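PDB 4IUS: GCN5-related N-acetyltransferase from Kribbella flavida, which probably transfers an acyl group, most likely acetyl from acetyl-CoA as in other GNAT-family enzymes, perhaps to a protein N-terminus. Local coordinates for residues G122-A136 with F154-M168. The protein carries 1 engineered substitution. Residues are numbered along the deposited sequence; the frame is centred on the assembly and turned at random. Where two conformers were deposited one is given.
Sequences GVTAAVVASAEEQEA and FQPEPADGGAVLIRM
Thr124 and Arg167 face each other as a hydrogen-bonded antiparallel pair, and in one of two modelled conformers of Arg167 a side-chain bond joins the two between their backbones: NE gives its N-H to Thr124 OG1 at 2.9 Å, with the oxygen at the guanidinium edge, almost in its plane. Bends at chi2 and chi3 carry this copy across strand 123-127, with CD beside Ala126 CB. The ladder runs on through Ala126 and Leu165, where Leu165 N meets Ala126 O at 2.9 Å in a nearly straight bond (177°), and ends with Val128 N on Ala163 O at 2.8 Å, the donor above the carbonyl plane. There a water takes over, donating to Val128 O and accepting from Ala163 N. Strand 123-127 is one edge strand of the mixed GNAT sheet, with strand 161-168 between it and strand 171-179. On one face Val123 CG1 presses tightly on Ile166 CG2 (3.5 Å), and helix 202-216 packs on Val123, Ala125, Val164 and Ile166. On the other, Leu165 packs against Val128 CG2 and, more loosely, Ala136 CB of helix 131-141. Beside them the Phe154 ring lies flat under the Ala129-Ser130 backbone, Ser130 N 3.6 Å above its centre, while CD1 touches Val128 CG1. Ser130, the N-cap of helix 131-141, accepts from Glu133 N through OG (3.0 Å), and Glu133 OE1 reaches back to Ala129 N, fixing the turn over the ring.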
loop_
_atom_site.group_PDB
_atom_site.type_symbol
_atom_site.label_atom_id
_atom_site.label_comp_id
_atom_site.label_asym_id
_atom_site.label_seq_id
_atom_site.Cartn_x
_atom_site.Cartn_y
_atom_site.Cartn_z
ATOM N N GLY A 122 1.769 3.281 30.549
ATOM C CA GLY A 122 3.115 3.512 30.014
ATOM C C GLY A 122 3.181 3.767 28.528
ATOM O O GLY A 122 4.256 4.100 28.025
ATOM N N VAL A 123 2.059 3.596 27.826
ATOM C CA VAL A 123 2.059 3.638 26.370
ATOM C C VAL A 123 1.495 4.988 25.907
ATOM O O VAL A 123 0.438 5.429 26.367
ATOM C CB VAL A 123 1.277 2.454 25.748
ATOM C CG1 VAL A 123 1.345 2.487 24.237
ATOM C CG2 VAL A 123 1.787 1.119 26.253
ATOM N N THR A 124 2.220 5.650 25.005
ATOM C CA THR A 124 1.820 6.941 24.482
ATOM C C THR A 124 1.992 6.908 22.954
ATOM O O THR A 124 2.593 5.984 22.406
ATOM C CB THR A 124 2.668 8.070 25.122
ATOM O OG1 THR A 124 4.058 7.891 24.768
ATOM C CG2 THR A 124 2.533 8.120 26.653
ATOM N N ALA A 125 1.527 7.934 22.285
ATOM C CA ALA A 125 1.665 8.056 20.843
ATOM C C ALA A 125 2.077 9.457 20.460
ATOM O O ALA A 125 1.683 10.414 21.124
ATOM C CB ALA A 125 0.367 7.747 20.131
ATOM N N ALA A 126 2.827 9.562 19.375
ATOM C CA ALA A 126 3.192 10.839 18.825
ATOM C C ALA A 126 3.343 10.719 17.312
ATOM O O ALA A 126 3.979 9.801 16.812
ATOM C CB ALA A 126 4.524 11.314 19.421
ATOM N N VAL A 127 2.861 11.703 16.567
ATOM C CA VAL A 127 3.103 11.810 15.151
ATOM C C VAL A 127 4.606 12.041 14.920
ATOM O O VAL A 127 5.261 12.788 15.651
ATOM C CB VAL A 127 2.285 12.970 14.554
ATOM C CG1 VAL A 127 2.869 14.315 14.982
ATOM C CG2 VAL A 127 2.202 12.854 13.041
ATOM N N VAL A 128 5.163 11.423 13.889
ATOM C CA VAL A 128 6.550 11.649 13.488
ATOM C C VAL A 128 6.720 13.094 13.030
ATOM O O VAL A 128 5.948 13.580 12.205
ATOM C CB VAL A 128 6.956 10.690 12.363
ATOM C CG1 VAL A 128 8.228 11.114 11.688
ATOM C CG2 VAL A 128 7.083 9.299 12.915
ATOM N N ALA A 129 7.704 13.791 13.606
ATOM C CA ALA A 129 7.920 15.214 13.393
ATOM C C ALA A 129 9.384 15.550 13.135
ATOM O O ALA A 129 9.772 16.723 13.248
ATOM C CB ALA A 129 7.383 15.981 14.580
ATOM N N SER A 130 10.166 14.590 12.700
ATOM C CA SER A 130 11.543 14.814 12.355
ATOM C C SER A 130 12.086 13.663 11.518
ATOM O O SER A 130 11.540 12.561 11.514
ATOM C CB SER A 130 12.394 14.946 13.607
ATOM O OG SER A 130 12.533 13.711 14.271
ATOM N N ALA A 131 13.189 13.925 10.844
ATOM C CA ALA A 131 13.943 12.927 10.122
ATOM C C ALA A 131 14.349 11.791 11.055
ATOM O O ALA A 131 14.250 10.627 10.709
ATOM C CB ALA A 131 15.158 13.552 9.444
ATOM N N GLU A 132 14.822 12.112 12.261
ATOM C CA GLU A 132 15.279 11.056 13.147
ATOM C C GLU A 132 14.108 10.194 13.620
ATOM O O GLU A 132 14.258 8.978 13.757
ATOM C CB GLU A 132 16.069 11.615 14.329
ATOM C CG GLU A 132 17.356 12.295 13.923
ATOM C CD GLU A 132 17.186 13.685 13.303
ATOM O OE1 GLU A 132 16.114 14.356 13.449
ATOM O OE2 GLU A 132 18.169 14.119 12.648
ATOM N N GLU A 133 12.925 10.776 13.839
ATOM C CA GLU A 133 11.753 9.961 14.195
ATOM C C GLU A 133 11.326 9.098 13.017
ATOM O O GLU A 133 10.920 7.966 13.213
ATOM C CB GLU A 133 10.609 10.847 14.714
ATOM C CG GLU A 133 10.874 11.375 16.103
ATOM C CD GLU A 133 10.012 12.514 16.532
ATOM O OE1 GLU A 133 8.924 12.724 16.034
ATOM O OE2 GLU A 133 10.488 13.232 17.430
ATOM N N GLN A 134 11.441 9.630 11.778
ATOM C CA GLN A 134 11.115 8.822 10.606
ATOM C C GLN A 134 12.103 7.665 10.471
ATOM O O GLN A 134 11.738 6.586 10.086
ATOM C CB GLN A 134 11.047 9.674 9.354
ATOM C CG GLN A 134 10.567 8.934 8.129
ATOM C CD GLN A 134 9.158 8.348 8.299
ATOM O OE1 GLN A 134 8.246 9.065 8.721
ATOM N NE2 GLN A 134 8.986 7.057 8.014
ATOM N N GLU A 135 13.367 7.909 10.780
ATOM C CA GLU A 135 14.381 6.869 10.769
ATOM C C GLU A 135 14.078 5.795 11.762
ATOM O O GLU A 135 14.193 4.593 11.465
ATOM C CB GLU A 135 15.770 7.464 11.006
ATOM C CG GLU A 135 16.282 8.341 9.863
ATOM C CD GLU A 135 17.540 9.151 10.246
ATOM O OE1 GLU A 135 17.994 9.141 11.443
ATOM O OE2 GLU A 135 18.038 9.827 9.336
ATOM N N ALA A 136 13.589 6.181 12.940
ATOM C CA ALA A 136 13.162 5.202 13.929
ATOM C C ALA A 136 11.984 4.403 13.417
ATOM O O ALA A 136 11.953 3.176 13.572
ATOM C CB ALA A 136 12.813 5.866 15.249
ATOM N N PHE A 154 11.144 12.138 5.796
ATOM C CA PHE A 154 10.261 13.005 6.547
ATOM C C PHE A 154 9.962 14.282 5.804
ATOM O O PHE A 154 10.877 14.944 5.340
ATOM C CB PHE A 154 10.853 13.373 7.903
ATOM C CG PHE A 154 10.009 14.347 8.643
ATOM C CD1 PHE A 154 8.794 13.975 9.140
ATOM C CD2 PHE A 154 10.391 15.684 8.756
ATOM C CE1 PHE A 154 7.953 14.890 9.714
ATOM C CE2 PHE A 154 9.560 16.597 9.333
ATOM C CZ PHE A 154 8.328 16.209 9.831
ATOM N N GLN A 155 8.698 14.651 5.761
ATOM C CA GLN A 155 8.267 15.931 5.280
ATOM C C GLN A 155 7.093 16.324 6.179
ATOM O O GLN A 155 6.367 15.440 6.719
ATOM C CB GLN A 155 7.951 15.856 3.775
ATOM C CG GLN A 155 6.850 14.853 3.441
ATOM C CD GLN A 155 5.449 15.348 3.806
ATOM O OE1 GLN A 155 5.160 16.556 3.686
ATOM N NE2 GLN A 155 4.577 14.435 4.255
ATOM N N PRO A 156 6.854 17.632 6.313
ATOM C CA PRO A 156 5.993 18.095 7.391
ATOM C C PRO A 156 4.486 18.170 7.116
ATOM O O PRO A 156 3.715 18.452 8.041
ATOM C CB PRO A 156 6.543 19.524 7.631
ATOM C CG PRO A 156 7.049 19.951 6.311
ATOM C CD PRO A 156 7.711 18.718 5.785
ATOM N N GLU A 157 4.058 17.937 5.883
ATOM C CA GLU A 157 2.650 18.138 5.512
ATOM C C GLU A 157 1.859 16.834 5.587
ATOM O O GLU A 157 2.075 15.924 4.775
ATOM C CB GLU A 157 2.544 18.741 4.118
ATOM C CG GLU A 157 1.104 18.864 3.589
ATOM C CD GLU A 157 0.116 19.508 4.575
ATOM O OE1 GLU A 157 -0.960 18.917 4.840
ATOM O OE2 GLU A 157 0.423 20.621 5.086
ATOM N N PRO A 158 0.886 16.760 6.517
ATOM C CA PRO A 158 0.204 15.485 6.675
ATOM C C PRO A 158 -0.621 15.019 5.484
ATOM O O PRO A 158 -0.791 13.819 5.264
ATOM C CB PRO A 158 -0.707 15.701 7.901
ATOM C CG PRO A 158 -0.838 17.162 8.050
ATOM C CD PRO A 158 0.456 17.722 7.546
ATOM N N ALA A 159 -1.112 15.949 4.679
ATOM C CA ALA A 159 -1.815 15.574 3.454
ATOM C C ALA A 159 -0.893 14.821 2.482
ATOM O O ALA A 159 -1.393 14.143 1.593
ATOM C CB ALA A 159 -2.423 16.801 2.767
ATOM N N ASP A 160 0.418 14.981 2.619
ATOM C CA ASP A 160 1.413 14.329 1.763
ATOM C C ASP A 160 2.004 13.062 2.378
ATOM O O ASP A 160 2.966 12.491 1.857
ATOM C CB ASP A 160 2.497 15.326 1.338
ATOM C CG ASP A 160 1.958 16.438 0.453
ATOM O OD1 ASP A 160 0.807 16.298 -0.056
ATOM O OD2 ASP A 160 2.684 17.472 0.251
ATOM N N GLY A 161 1.373 12.611 3.454
ATOM C CA GLY A 161 1.758 11.388 4.121
ATOM C C GLY A 161 2.295 11.681 5.507
ATOM O O GLY A 161 2.648 12.812 5.846
ATOM N N GLY A 162 2.472 10.647 6.292
ATOM C CA GLY A 162 3.055 10.778 7.592
ATOM C C GLY A 162 3.217 9.441 8.279
ATOM O O GLY A 162 2.920 8.406 7.721
ATOM N N ALA A 163 3.687 9.496 9.512
ATOM C CA ALA A 163 3.873 8.301 10.298
ATOM C C ALA A 163 3.667 8.621 11.765
ATOM O O ALA A 163 3.677 9.781 12.150
ATOM C CB ALA A 163 5.227 7.635 10.031
ATOM N N VAL A 164 3.561 7.567 12.570
ATOM C CA VAL A 164 3.388 7.692 14.019
ATOM C C VAL A 164 4.341 6.723 14.724
ATOM O O VAL A 164 4.703 5.696 14.163
ATOM C CB VAL A 164 1.916 7.437 14.459
ATOM C CG1 VAL A 164 0.963 8.327 13.665
ATOM C CG2 VAL A 164 1.544 5.961 14.402
ATOM N N LEU A 165 4.697 7.080 15.940
ATOM C CA LEU A 165 5.395 6.183 16.841
ATOM C C LEU A 165 4.559 5.982 18.083
ATOM O O LEU A 165 4.062 6.938 18.697
ATOM C CB LEU A 165 6.762 6.792 17.228
ATOM C CG LEU A 165 7.776 6.860 16.070
ATOM C CD1 LEU A 165 9.011 7.654 16.491
ATOM C CD2 LEU A 165 8.178 5.473 15.558
ATOM N N ILE A 166 4.454 4.721 18.473
ATOM C CA ILE A 166 3.895 4.311 19.754
ATOM C C ILE A 166 5.088 4.078 20.673
ATOM O O ILE A 166 6.037 3.363 20.289
ATOM C CB ILE A 166 3.060 3.026 19.627
ATOM C CG1 ILE A 166 1.933 3.177 18.649
ATOM C CG2 ILE A 166 2.596 2.514 20.982
ATOM C CD1 ILE A 166 0.948 4.217 19.022
ATOM N N ARG A 167 5.072 4.692 21.853
ATOM C CA ARG A 167 6.180 4.622 22.784
ATOM C C ARG A 167 5.764 3.924 24.052
ATOM O O ARG A 167 4.636 4.071 24.512
ATOM C CB ARG A 167 6.662 6.014 23.098
ATOM C CG ARG A 167 6.907 6.872 21.849
ATOM C CD ARG A 167 5.919 8.019 21.702
ATOM N NE ARG A 167 6.060 8.837 22.902
ATOM C CZ ARG A 167 7.070 9.667 23.126
ATOM N NH1 ARG A 167 7.226 10.250 24.324
ATOM N NH2 ARG A 167 7.924 9.942 22.145
HETATM N N MSE A 168 6.695 3.182 24.606
HETATM C CA MSE A 168 6.541 2.577 25.907
HETATM C C MSE A 168 7.581 3.209 26.835
HETATM O O MSE A 168 8.793 3.150 26.542
HETATM C CB MSE A 168 6.724 1.065 25.778
HETATM C CG MSE A 168 6.628 0.305 27.077
HETATM SE SE MSE A 168 4.901 0.313 27.943
HETATM C CE MSE A 168 4.098 -1.128 26.915
HETATM O O HOH W 1 4.807 12.305 9.952
#